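Local coordinates for protein PAN2-PAN3 deadenylation complex catalytic subunit pan2 (Neurospora crassa, PDB 4CZW) that probably shortens the poly(A) tails of messenger RNA through its exonuclease domain, as catalytic subunit of the PAN2-PAN3 complex, beside a probably inactive ubiquitin-protease-like scaffold domain, at residues Gln187-His192 with Gln252-Gln256; Asn206-Tyr210 with Val230-Leu235; Thr425-Leu429 with Val489-Asp493; Asp439-Asp445 with Ser478-Gln483. One frame throughout, in Å; residues are numbered along the deposited sequence.

Contact 1. Residues Gln187-His192 with Gln252-Gln256. With ZN (zinc ion), chain C.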
loop_
_atom_site.group_PDB
_atom_site.type_symbol
_atom_site.label_atom_id
_atom_site.label_comp_id
_atom_site.label_asym_id
_atom_site.label_seq_id
_atom_site.Cartn_x
_atom_site.Cartn_y
_atom_site.Cartn_z
ATOM N N GLN A 187 -23.439 23.370 -16.042
ATOM C CA GLN A 187 -24.528 24.283 -16.357
ATOM C C GLN A 187 -24.828 24.239 -17.850
ATOM O O GLN A 187 -24.047 24.731 -18.667
ATOM C CB GLN A 187 -24.189 25.711 -15.928
ATOM C CG GLN A 187 -25.197 26.749 -16.398
ATOM C CD GLN A 187 -24.752 28.171 -16.115
ATOM O OE1 GLN A 187 -24.406 28.513 -14.985
ATOM N NE2 GLN A 187 -24.756 29.008 -17.146
ATOM N N ILE A 188 -25.960 23.640 -18.202
ATOM C CA ILE A 188 -26.364 23.522 -19.596
ATOM C C ILE A 188 -27.370 24.608 -19.963
ATOM O O ILE A 188 -28.527 24.566 -19.543
ATOM C CB ILE A 188 -26.970 22.139 -19.888
ATOM C CG1 ILE A 188 -25.998 21.036 -19.464
ATOM C CG2 ILE A 188 -27.325 22.013 -21.360
ATOM C CD1 ILE A 188 -26.522 19.636 -19.696
ATOM N N LYS A 189 -26.921 25.582 -20.747
ATOM C CA LYS A 189 -27.765 26.707 -21.126
ATOM C C LYS A 189 -28.158 26.659 -22.599
ATOM O O LYS A 189 -27.301 26.548 -23.476
ATOM C CB LYS A 189 -27.057 28.030 -20.822
ATOM C CG LYS A 189 -27.805 29.260 -21.314
ATOM C CD LYS A 189 -26.995 30.530 -21.107
ATOM C CE LYS A 189 -26.754 30.804 -19.632
ATOM N NZ LYS A 189 -26.017 32.080 -19.415
ATOM N N CYS A 190 -29.457 26.738 -22.864
ATOM C CA CYS A 190 -29.952 26.867 -24.228
ATOM C C CYS A 190 -29.544 28.228 -24.778
ATOM O O CYS A 190 -29.780 29.252 -24.144
ATOM C CB CYS A 190 -31.472 26.699 -24.278
ATOM S SG CYS A 190 -32.221 27.003 -25.902
HETATM N N MSE A 191 -28.926 28.239 -25.953
HETATM C CA MSE A 191 -28.426 29.485 -26.524
HETATM C C MSE A 191 -29.514 30.274 -27.248
HETATM O O MSE A 191 -29.231 31.282 -27.895
HETATM C CB MSE A 191 -27.263 29.202 -27.477
HETATM C CG MSE A 191 -26.052 28.579 -26.802
HETATM SE SE MSE A 191 -24.534 28.393 -28.006
HETATM C CE MSE A 191 -24.250 30.277 -28.421
ATOM N N HIS A 192 -30.760 29.822 -27.133
ATOM C CA HIS A 192 -31.878 30.518 -27.760
ATOM C C HIS A 192 -32.744 31.231 -26.725
ATOM O O HIS A 192 -32.893 32.452 -26.767
ATOM C CB HIS A 192 -32.733 29.545 -28.574
ATOM C CG HIS A 192 -33.771 30.216 -29.420
ATOM N ND1 HIS A 192 -33.453 30.970 -30.528
ATOM C CD2 HIS A 192 -35.121 30.249 -29.317
ATOM C CE1 HIS A 192 -34.563 31.437 -31.074
ATOM N NE2 HIS A 192 -35.588 31.015 -30.357
ATOM N N GLN A 252 -31.687 22.764 -29.854
ATOM C CA GLN A 252 -30.912 23.989 -30.000
ATOM C C GLN A 252 -29.441 23.746 -29.695
ATOM O O GLN A 252 -29.064 22.672 -29.226
ATOM C CB GLN A 252 -31.455 25.082 -29.074
ATOM C CG GLN A 252 -32.957 25.312 -29.157
ATOM C CD GLN A 252 -33.358 26.200 -30.321
ATOM O OE1 GLN A 252 -32.682 26.247 -31.348
ATOM N NE2 GLN A 252 -34.464 26.917 -30.159
ATOM N N ASN A 253 -28.611 24.748 -29.966
ATOM C CA ASN A 253 -27.228 24.726 -29.514
ATOM C C ASN A 253 -27.182 24.957 -28.008
ATOM O O ASN A 253 -27.745 25.929 -27.507
ATOM C CB ASN A 253 -26.394 25.783 -30.242
ATOM C CG ASN A 253 -26.108 25.412 -31.684
ATOM O OD1 ASN A 253 -25.953 24.237 -32.016
ATOM N ND2 ASN A 253 -26.034 26.417 -32.549
ATOM N N LEU A 254 -26.523 24.057 -27.287
ATOM C CA LEU A 254 -26.487 24.142 -25.833
ATOM C C LEU A 254 -25.099 24.509 -25.320
ATOM O O LEU A 254 -24.111 23.841 -25.629
ATOM C CB LEU A 254 -26.943 22.821 -25.210
ATOM C CG LEU A 254 -28.326 22.313 -25.626
ATOM C CD1 LEU A 254 -28.702 21.075 -24.827
ATOM C CD2 LEU A 254 -29.379 23.399 -25.467
ATOM N N ASP A 255 -25.035 25.578 -24.532
ATOM C CA ASP A 255 -23.783 26.022 -23.932
ATOM C C ASP A 255 -23.569 25.344 -22.584
ATOM O O ASP A 255 -24.225 25.676 -21.595
ATOM C CB ASP A 255 -23.774 27.543 -23.773
ATOM C CG ASP A 255 -22.533 28.050 -23.065
ATOM O OD1 ASP A 255 -21.449 27.459 -23.254
ATOM O OD2 ASP A 255 -22.644 29.044 -22.317
ATOM N N GLN A 256 -22.640 24.395 -22.557
ATOM C CA GLN A 256 -22.388 23.587 -21.371
ATOM C C GLN A 256 -21.035 23.917 -20.751
ATOM O O GLN A 256 -19.992 23.715 -21.371
ATOM C CB GLN A 256 -22.454 22.103 -21.727
ATOM C CG GLN A 256 -23.754 21.696 -22.401
ATOM C CD GLN A 256 -23.569 20.576 -23.406
ATOM O OE1 GLN A 256 -22.472 20.042 -23.562
ATOM N NE2 GLN A 256 -24.645 20.219 -24.099
HETATM ZN ZN ZN C . -34.434 26.749 -25.222
#
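Asp255 pairs with Lys189 through two backbone hydrogen bonds, in an antiparallel ladder of the four-stranded sheet that carries a Cys4 zinc site of the pseudo-ubiquitin-hydrolase domain. Lys189 N gives a nearly straight bond to Asp255 O (2.8 Å, 173°), though it comes in above the carbonyl plane; the return bond runs from Asp255 N to Lys189 O. The side chain of Asp255 rests its CB 3.9 Å from Met191 CG, while its carboxylate turns to a salt bridge with Arg257; an acid suits the place because the arginine can balance its charge. Met191, present as selenomethionine, continues the ladder just past the strand end: its N reaches Asn253 O at 3.0 Å. With CG anti to the carbonyl carbon of Met191 (chi1 -63°), CB and CG lie against Asn253 O, and SE meets Asn253 CB at 3.9 Å. On the other face, Ile188 and Gln256 lie side by side, and Ile188 CG2 also touches Leu254 CD1 at 3.8 Å. Gln252 lays its CG 3.7 Å from Cys190 SG, giving the thiolate an aliphatic neighbour; an alanine here would probably thin the aliphatic cover of the sulfur and leave His192 without the side chain lying beside it. Cys193, Cys245 and Cys248 complete the zinc site, where Cys190 SG binds the zinc ion at 2.3 Å and also accepts a hydrogen bond from His192 N.

Contact 2. Residues Asn206-Tyr210 with Val230-Leu235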
loop_
_atom_site.group_PDB
_atom_site.type_symbol
_atom_site.label_atom_id
_atom_site.label_comp_id
_atom_site.label_asym_id
_atom_site.label_seq_id
_atom_site.Cartn_x
_atom_site.Cartn_y
_atom_site.Cartn_z
ATOM N N ASN A 206 -8.393 14.214 -12.097
ATOM C CA ASN A 206 -8.483 15.113 -13.241
ATOM C C ASN A 206 -7.462 14.793 -14.328
ATOM O O ASN A 206 -6.444 14.151 -14.070
ATOM C CB ASN A 206 -8.318 16.562 -12.788
ATOM C CG ASN A 206 -9.521 17.072 -12.022
ATOM O OD1 ASN A 206 -9.546 17.049 -10.791
ATOM N ND2 ASN A 206 -10.530 17.533 -12.750
ATOM N N LYS A 207 -7.748 15.243 -15.545
ATOM C CA LYS A 207 -6.864 15.014 -16.682
ATOM C C LYS A 207 -6.360 16.335 -17.254
ATOM O O LYS A 207 -7.130 17.280 -17.415
ATOM C CB LYS A 207 -7.582 14.216 -17.771
ATOM C CG LYS A 207 -8.151 12.886 -17.308
ATOM C CD LYS A 207 -8.871 12.176 -18.444
ATOM C CE LYS A 207 -9.475 10.859 -17.986
ATOM N NZ LYS A 207 -10.186 10.163 -19.094
ATOM N N LEU A 208 -5.070 16.394 -17.561
ATOM C CA LEU A 208 -4.480 17.594 -18.142
ATOM C C LEU A 208 -4.976 17.803 -19.570
ATOM O O LEU A 208 -5.357 16.850 -20.250
ATOM C CB LEU A 208 -2.953 17.514 -18.119
ATOM C CG LEU A 208 -2.291 17.466 -16.740
ATOM C CD1 LEU A 208 -0.778 17.558 -16.866
ATOM C CD2 LEU A 208 -2.828 18.572 -15.843
ATOM N N CYS A 209 -4.969 19.054 -20.018
ATOM C CA CYS A 209 -5.435 19.392 -21.359
ATOM C C CYS A 209 -4.466 20.349 -22.049
ATOM O O CYS A 209 -4.047 21.349 -21.465
ATOM C CB CYS A 209 -6.835 20.003 -21.299
ATOM S SG CYS A 209 -7.566 20.358 -22.913
ATOM N N TYR A 210 -4.119 20.040 -23.294
ATOM C CA TYR A 210 -3.138 20.827 -24.035
ATOM C C TYR A 210 -3.767 21.546 -25.226
ATOM O O TYR A 210 -4.689 21.027 -25.854
ATOM C CB TYR A 210 -1.992 19.929 -24.510
ATOM C CG TYR A 210 -1.364 19.110 -23.405
ATOM C CD1 TYR A 210 -0.381 19.650 -22.586
ATOM C CD2 TYR A 210 -1.757 17.797 -23.180
ATOM C CE1 TYR A 210 0.194 18.905 -21.573
ATOM C CE2 TYR A 210 -1.187 17.045 -22.171
ATOM C CZ TYR A 210 -0.212 17.603 -21.371
ATOM O OH TYR A 210 0.357 16.856 -20.365
ATOM N N VAL A 230 -2.187 24.539 -18.294
ATOM C CA VAL A 230 -2.593 23.187 -18.662
ATOM C C VAL A 230 -3.505 22.591 -17.592
ATOM O O VAL A 230 -4.488 21.915 -17.902
ATOM C CB VAL A 230 -1.367 22.274 -18.881
ATOM C CG1 VAL A 230 -1.795 20.830 -19.087
ATOM C CG2 VAL A 230 -0.552 22.763 -20.068
ATOM N N LEU A 231 -3.179 22.859 -16.331
ATOM C CA LEU A 231 -3.998 22.405 -15.212
ATOM C C LEU A 231 -5.375 23.063 -15.237
ATOM O O LEU A 231 -6.394 22.397 -15.043
ATOM C CB LEU A 231 -3.299 22.700 -13.884
ATOM C CG LEU A 231 -4.102 22.405 -12.616
ATOM C CD1 LEU A 231 -4.532 20.948 -12.578
ATOM C CD2 LEU A 231 -3.296 22.758 -11.377
ATOM N N LYS A 232 -5.395 24.370 -15.474
ATOM C CA LYS A 232 -6.641 25.126 -15.547
ATOM C C LYS A 232 -7.533 24.621 -16.676
ATOM O O LYS A 232 -8.745 24.483 -16.510
ATOM C CB LYS A 232 -6.350 26.616 -15.736
ATOM C CG LYS A 232 -7.578 27.451 -16.060
ATOM C CD LYS A 232 -7.225 28.918 -16.239
ATOM C CE LYS A 232 -8.443 29.729 -16.648
ATOM N NZ LYS A 232 -9.559 29.591 -15.671
ATOM N N ALA A 233 -6.921 24.341 -17.823
ATOM C CA ALA A 233 -7.654 23.856 -18.986
ATOM C C ALA A 233 -8.232 22.467 -18.737
ATOM O O ALA A 233 -9.275 22.112 -19.287
ATOM C CB ALA A 233 -6.751 23.843 -20.208
ATOM N N GLY A 234 -7.550 21.687 -17.905
ATOM C CA GLY A 234 -7.991 20.341 -17.591
ATOM C C GLY A 234 -9.179 20.318 -16.651
ATOM O O GLY A 234 -10.134 19.572 -16.863
ATOM N N LEU A 235 -9.119 21.139 -15.608
ATOM C CA LEU A 235 -10.185 21.207 -14.613
ATOM C C LEU A 235 -11.490 21.727 -15.212
ATOM O O LEU A 235 -12.560 21.172 -14.965
ATOM C CB LEU A 235 -9.760 22.093 -13.440
ATOM C CG LEU A 235 -8.677 21.529 -12.517
ATOM C CD1 LEU A 235 -8.063 22.626 -11.668
ATOM C CD2 LEU A 235 -9.257 20.444 -11.630
HETATM O O HOH W 1 -10.169 16.945 -15.468
#
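Gly234 lets helix 227-235 come against the extended segment 206-210, its CA lying 4.5 Å from that of Leu208 and 3.2 Å from Lys207 O, in a part of the pseudo-ubiquitin-hydrolase domain away from its zinc sites. A side chain at Gly234 would run into that carbonyl oxygen, so glycine suits the spot. No direct hydrogen bond crosses between the two backbones. A water closes the gap instead: it accepts from Lys207 N and from Asn206 ND2 (2.8 Å), and donates to Gly234 O, near the helix C terminus.

Val230 buries the most surface. Its CG1, anti to the backbone N (chi1 173°), enters the angle between the segment's side chains: Leu208 CB lies 3.6 Å away, and Tyr210 CE1 touches the same methyl at 3.7 Å. Val230 CG1 also lies 3.3 Å from Cys209 O, and a short beta-branched residue suits this place because it can reach backbone and ring at once. Cys209 CB meets Ala233 CB at 4.0 Å, two small groups where chain and helix run close. Farther on, Leu235 CD2 touches the amide of Asn206, 3.4 Å from ND2, the two side chains crossing at about a right angle. A leucine in place of Asn206 would probably leave the water without one of its donors and Thr182, the partner of OD1, without its mate.

Backbone bonds to Cys270 tie Asn206 and Leu208 to strand 266-270. Leu208 and Tyr210 also reach helix 276-282, where Tyr210 OH bonds Trp282, while Leu231 and Leu235 pack on strand 300-305, so the helix packs on strands of the same mixed sheet that the segment joins through 266-270.

Contact 3. Residues Thr425-Leu429 with Val489-Asp493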
loop_
_atom_site.group_PDB
_atom_site.type_symbol
_atom_site.label_atom_id
_atom_site.label_comp_id
_atom_site.label_asym_id
_atom_site.label_seq_id
_atom_site.Cartn_x
_atom_site.Cartn_y
_atom_site.Cartn_z
ATOM N N THR A 425 -9.766 -26.313 17.843
ATOM C CA THR A 425 -8.392 -26.587 18.244
ATOM C C THR A 425 -7.755 -25.341 18.849
ATOM O O THR A 425 -6.534 -25.249 18.963
ATOM C CB THR A 425 -7.537 -27.070 17.059
ATOM O OG1 THR A 425 -7.594 -26.103 16.003
ATOM C CG2 THR A 425 -8.048 -28.406 16.544
ATOM N N TYR A 426 -8.593 -24.385 19.234
ATOM C CA TYR A 426 -8.115 -23.135 19.811
ATOM C C TYR A 426 -9.075 -22.605 20.868
ATOM O O TYR A 426 -10.258 -22.946 20.877
ATOM C CB TYR A 426 -7.910 -22.082 18.717
ATOM C CG TYR A 426 -9.176 -21.706 17.975
ATOM C CD1 TYR A 426 -9.598 -22.432 16.870
ATOM C CD2 TYR A 426 -9.945 -20.620 18.377
ATOM C CE1 TYR A 426 -10.752 -22.093 16.189
ATOM C CE2 TYR A 426 -11.103 -20.275 17.704
ATOM C CZ TYR A 426 -11.500 -21.014 16.610
ATOM O OH TYR A 426 -12.650 -20.671 15.935
ATOM N N GLU A 427 -8.554 -21.768 21.758
ATOM C CA GLU A 427 -9.372 -21.104 22.764
ATOM C C GLU A 427 -9.154 -19.599 22.688
ATOM O O GLU A 427 -8.095 -19.099 23.067
ATOM C CB GLU A 427 -9.044 -21.626 24.164
ATOM C CG GLU A 427 -9.267 -23.120 24.335
ATOM C CD GLU A 427 -8.970 -23.599 25.743
ATOM O OE1 GLU A 427 -8.830 -22.747 26.646
ATOM O OE2 GLU A 427 -8.873 -24.827 25.946
ATOM N N LEU A 428 -10.165 -18.888 22.193
ATOM C CA LEU A 428 -10.073 -17.450 21.951
ATOM C C LEU A 428 -9.653 -16.659 23.185
ATOM O O LEU A 428 -9.884 -17.082 24.318
ATOM C CB LEU A 428 -11.411 -16.916 21.437
ATOM C CG LEU A 428 -11.856 -17.385 20.052
ATOM C CD1 LEU A 428 -13.243 -16.854 19.734
ATOM C CD2 LEU A 428 -10.857 -16.942 18.994
ATOM N N LEU A 429 -9.030 -15.508 22.950
ATOM C CA LEU A 429 -8.605 -14.628 24.029
ATOM C C LEU A 429 -9.801 -14.093 24.802
ATOM O O LEU A 429 -10.817 -13.724 24.214
ATOM C CB LEU A 429 -7.780 -13.463 23.481
ATOM C CG LEU A 429 -6.426 -13.794 22.855
ATOM C CD1 LEU A 429 -5.802 -12.549 22.247
ATOM C CD2 LEU A 429 -5.495 -14.412 23.887
ATOM N N VAL A 489 -1.455 -22.830 24.826
ATOM C CA VAL A 489 -2.789 -22.969 24.253
ATOM C C VAL A 489 -3.017 -21.951 23.139
ATOM O O VAL A 489 -2.811 -20.752 23.327
ATOM C CB VAL A 489 -3.884 -22.801 25.325
ATOM C CG1 VAL A 489 -5.264 -22.978 24.711
ATOM C CG2 VAL A 489 -3.670 -23.791 26.459
ATOM N N ALA A 490 -3.445 -22.437 21.979
ATOM C CA ALA A 490 -3.678 -21.579 20.824
ATOM C C ALA A 490 -4.942 -20.742 20.991
ATOM O O ALA A 490 -5.954 -21.223 21.499
ATOM C CB ALA A 490 -3.762 -22.414 19.556
ATOM N N PHE A 491 -4.875 -19.484 20.565
ATOM C CA PHE A 491 -6.048 -18.618 20.564
ATOM C C PHE A 491 -6.401 -18.220 19.135
ATOM O O PHE A 491 -7.444 -17.616 18.885
ATOM C CB PHE A 491 -5.818 -17.379 21.437
ATOM C CG PHE A 491 -4.684 -16.503 20.979
ATOM C CD1 PHE A 491 -3.384 -16.758 21.384
ATOM C CD2 PHE A 491 -4.923 -15.411 20.163
ATOM C CE1 PHE A 491 -2.343 -15.946 20.971
ATOM C CE2 PHE A 491 -3.889 -14.597 19.747
ATOM C CZ PHE A 491 -2.599 -14.864 20.153
ATOM N N ILE A 492 -5.520 -18.566 18.201
ATOM C CA ILE A 492 -5.790 -18.398 16.779
ATOM C C ILE A 492 -5.353 -19.640 16.014
ATOM O O ILE A 492 -4.196 -20.052 16.094
ATOM C CB ILE A 492 -5.067 -17.172 16.185
ATOM C CG1 ILE A 492 -5.610 -15.876 16.786
ATOM C CG2 ILE A 492 -5.229 -17.141 14.673
ATOM C CD1 ILE A 492 -4.936 -14.631 16.251
ATOM N N ASP A 493 -6.284 -20.241 15.283
ATOM C CA ASP A 493 -5.967 -21.364 14.409
ATOM C C ASP A 493 -6.844 -21.296 13.167
ATOM O O ASP A 493 -7.717 -22.139 12.957
ATOM C CB ASP A 493 -6.156 -22.698 15.134
ATOM C CG ASP A 493 -5.615 -23.874 14.342
ATOM O OD1 ASP A 493 -4.670 -23.676 13.548
ATOM O OD2 ASP A 493 -6.134 -24.998 14.512
HETATM O O HOH W 2 -8.189 -15.242 20.217
#
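Phe491 takes up more of the surface between segments 425-429 and 489-493 than any other residue, and its neighbours can be followed outward along the side chain. CB lies 3.3 Å from Glu427 O. CG occupies the crowded position between backbone N and carbonyl carbon (chi1 61°), which swings the ring beneath Leu429. There CG meets Leu429 CD2 at 3.7 Å, CD2 meets Leu429 CG at 3.5 Å, and CE2, farther out, meets Leu429 CD1 at 3.8 Å. The methyl Leu429 CD2 stands over one ring face, 4.0 Å from the centroid and 24° off the normal, a CH-pi contact displaced toward the rim. A branched aliphatic side chain suits a flat ring because one methyl can sit over the face while the other lies by CD2 and CE2 of the ring.

One backbone bond and a water bridge hold the loop: Glu427 N donates to Ala490 O (2.7 Å, 173°), and the water joins Leu429 N to Phe491 O. At the far end Thr425 OG1 donates to Asp493 OD2; the modelled length is too short to be trusted. Asp493 is held by its other oxygen too, through a salt bridge with Arg476.

Phe491 and Ile492 both face Val479 in a classic beta bulge, where strand 490-496 turns a corner beside strand 471-481. Thr425, Ala490 and Asp493 touch Ile605 of helix 604-623, whereas Ile492 touches helix 529-541. The loop before strand 441-451 thus packs against the bulged start of strand 490-496 in the exonuclease sheet.

Contact 4. Residues Asp439-Asp445 with Ser478-Gln483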
loop_
_atom_site.group_PDB
_atom_site.type_symbol
_atom_site.label_atom_id
_atom_site.label_comp_id
_atom_site.label_asym_id
_atom_site.label_seq_id
_atom_site.Cartn_x
_atom_site.Cartn_y
_atom_site.Cartn_z
ATOM N N ASP A 439 4.105 -6.214 26.238
ATOM C CA ASP A 439 4.761 -7.229 27.056
ATOM C C ASP A 439 4.342 -8.638 26.650
ATOM O O ASP A 439 4.997 -9.618 27.007
ATOM C CB ASP A 439 4.455 -7.001 28.537
ATOM C CG ASP A 439 4.940 -5.653 29.033
ATOM O OD1 ASP A 439 5.976 -5.170 28.528
ATOM O OD2 ASP A 439 4.286 -5.078 29.927
ATOM N N THR A 440 3.248 -8.732 25.902
ATOM C CA THR A 440 2.697 -10.022 25.503
ATOM C C THR A 440 3.563 -10.724 24.459
ATOM O O THR A 440 3.893 -10.150 23.421
ATOM C CB THR A 440 1.269 -9.868 24.945
ATOM O OG1 THR A 440 0.419 -9.303 25.951
ATOM C CG2 THR A 440 0.711 -11.217 24.519
ATOM N N VAL A 441 3.927 -11.969 24.747
ATOM C CA VAL A 441 4.668 -12.795 23.801
ATOM C C VAL A 441 3.752 -13.855 23.200
ATOM O O VAL A 441 3.045 -14.555 23.924
ATOM C CB VAL A 441 5.877 -13.482 24.470
ATOM C CG1 VAL A 441 6.585 -14.396 23.481
ATOM C CG2 VAL A 441 6.838 -12.444 25.033
ATOM N N ILE A 442 3.760 -13.968 21.875
ATOM C CA ILE A 442 2.931 -14.955 21.196
ATOM C C ILE A 442 3.759 -15.834 20.259
ATOM O O ILE A 442 4.652 -15.352 19.563
ATOM C CB ILE A 442 1.793 -14.283 20.394
ATOM C CG1 ILE A 442 2.354 -13.240 19.427
ATOM C CG2 ILE A 442 0.788 -13.635 21.335
ATOM C CD1 ILE A 442 1.294 -12.537 18.610
ATOM N N ALA A 443 3.462 -17.131 20.260
ATOM C CA ALA A 443 4.137 -18.076 19.378
ATOM C C ALA A 443 3.310 -18.304 18.119
ATOM O O ALA A 443 2.111 -18.572 18.198
ATOM C CB ALA A 443 4.393 -19.390 20.097
ATOM N N ILE A 444 3.949 -18.201 16.958
ATOM C CA ILE A 444 3.229 -18.275 15.691
ATOM C C ILE A 444 3.933 -19.160 14.658
ATOM O O ILE A 444 5.161 -19.157 14.551
ATOM C CB ILE A 444 3.015 -16.857 15.100
ATOM C CG1 ILE A 444 2.221 -16.920 13.793
ATOM C CG2 ILE A 444 4.348 -16.142 14.902
ATOM C CD1 ILE A 444 1.952 -15.567 13.173
ATOM N N ASP A 445 3.141 -19.929 13.917
ATOM C CA ASP A 445 3.642 -20.722 12.800
ATOM C C ASP A 445 2.544 -20.887 11.750
ATOM O O ASP A 445 1.359 -20.888 12.082
ATOM C CB ASP A 445 4.135 -22.090 13.276
ATOM C CG ASP A 445 4.768 -22.899 12.161
ATOM O OD1 ASP A 445 5.513 -22.313 11.349
ATOM O OD2 ASP A 445 4.512 -24.120 12.088
ATOM N N SER A 478 -1.455 -20.382 12.836
ATOM C CA SER A 478 -1.643 -20.715 14.242
ATOM C C SER A 478 -0.858 -19.779 15.152
ATOM O O SER A 478 0.361 -19.663 15.032
ATOM C CB SER A 478 -1.229 -22.164 14.508
ATOM O OG SER A 478 -1.961 -23.063 13.695
ATOM N N VAL A 479 -1.562 -19.109 16.059
ATOM C CA VAL A 479 -0.911 -18.258 17.046
ATOM C C VAL A 479 -1.206 -18.783 18.449
ATOM O O VAL A 479 -2.350 -19.098 18.777
ATOM C CB VAL A 479 -1.360 -16.792 16.930
ATOM C CG1 VAL A 479 -0.410 -15.894 17.702
ATOM C CG2 VAL A 479 -1.408 -16.369 15.473
ATOM N N VAL A 480 -0.164 -18.868 19.270
ATOM C CA VAL A 480 -0.242 -19.550 20.556
ATOM C C VAL A 480 0.197 -18.652 21.714
ATOM O O VAL A 480 1.160 -17.893 21.591
ATOM C CB VAL A 480 0.620 -20.838 20.528
ATOM C CG1 VAL A 480 0.934 -21.331 21.929
ATOM C CG2 VAL A 480 -0.070 -21.921 19.711
ATOM N N ARG A 481 -0.527 -18.732 22.830
ATOM C CA ARG A 481 -0.159 -18.023 24.054
ATOM C C ARG A 481 1.261 -18.367 24.492
ATOM O O ARG A 481 1.613 -19.539 24.626
ATOM C CB ARG A 481 -1.140 -18.354 25.181
ATOM C CG ARG A 481 -2.560 -17.875 24.946
ATOM C CD ARG A 481 -3.480 -18.341 26.063
ATOM N NE ARG A 481 -4.826 -17.793 25.930
ATOM C CZ ARG A 481 -5.795 -18.356 25.215
ATOM N NH1 ARG A 481 -5.566 -19.486 24.560
ATOM N NH2 ARG A 481 -6.991 -17.787 25.151
ATOM N N GLY A 482 2.074 -17.341 24.720
ATOM C CA GLY A 482 3.458 -17.543 25.106
ATOM C C GLY A 482 3.697 -17.390 26.596
ATOM O O GLY A 482 4.831 -17.513 27.064
ATOM N N GLN A 483 2.629 -17.125 27.342
ATOM C CA GLN A 483 2.731 -16.931 28.784
ATOM C C GLN A 483 1.370 -17.072 29.457
ATOM O O GLN A 483 0.345 -17.186 28.782
ATOM C CB GLN A 483 3.338 -15.562 29.089
ATOM C CG GLN A 483 2.580 -14.398 28.470
ATOM C CD GLN A 483 3.493 -13.250 28.087
ATOM O OE1 GLN A 483 4.560 -13.460 27.511
ATOM N NE2 GLN A 483 3.079 -12.029 28.406
#
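Asp445 and Ser478 exchange two backbone hydrogen bonds, each 3.0 Å from N to O (Asp445 N to Ser478 O, Ser478 N to Asp445 O) and nearly along the C=O axis. Two residues along, Ala443 and Val480 form the next hydrogen-bonded pair of this antiparallel ladder, with Ala443 N donating to Val480 O at 2.8 Å in the carbonyl plane. Past Arg481, where the strand ends, the bonding weakens: Gly482 N reaches Val441 O only by a bent, weak bond, and the absence of a side chain there matters, since a CB would run into Val441 O.

Weak polar links finish that end. The chain of Gln483, bent at its second torsion, brings its amide across Val441 at about a right angle, with OE1 3.2 Å from Val441 N and NE2 3.4 Å from Asp439 O; an amide suits the place because it can accept from one backbone group and donate to the other.

Apolar contacts lie on both faces. Val479 fits between two isoleucines, with CG1 3.8 Å from Ile442 CB and CG2 4.0 Å from Ile444 CG1, the latter pair side by side. On the reverse, the small Ala443 sets its CB 4.1 Å from Val480 CB.

Helices cover these faces: Ile442, Ile444 and Val479 pack on helix 529-541, and Val480 on helix 604-623. Strand 545-548 runs parallel along the other edge of strand 441-451. Asp445 lies beside Asp554 and Asp607, and with Glu447 these probably bind the catalytic metal ions, as in other DEDD exonucleases.

Contacts 1 and 2 belong to the pseudoprotease domain, and contacts 3 and 4 to the exonuclease, on opposite sides of the chain's centre. Contact 1 is a surface ladder far out on its sheet, ordered by backbone bonds and a zinc ion; contact 2, about 23 Å away between centres, is partly buried and relies on helix packing and one water. Contact 4 is the most buried, a ladder lined with aliphatic side chains, whereas contact 3 is a loop crossing the same sheet. These two touch: Arg481 of contact 4 reaches Glu427 O, and Ser478 OG bonds Asp493 OD1, joining the loop and the bulged strand to strand 471-481.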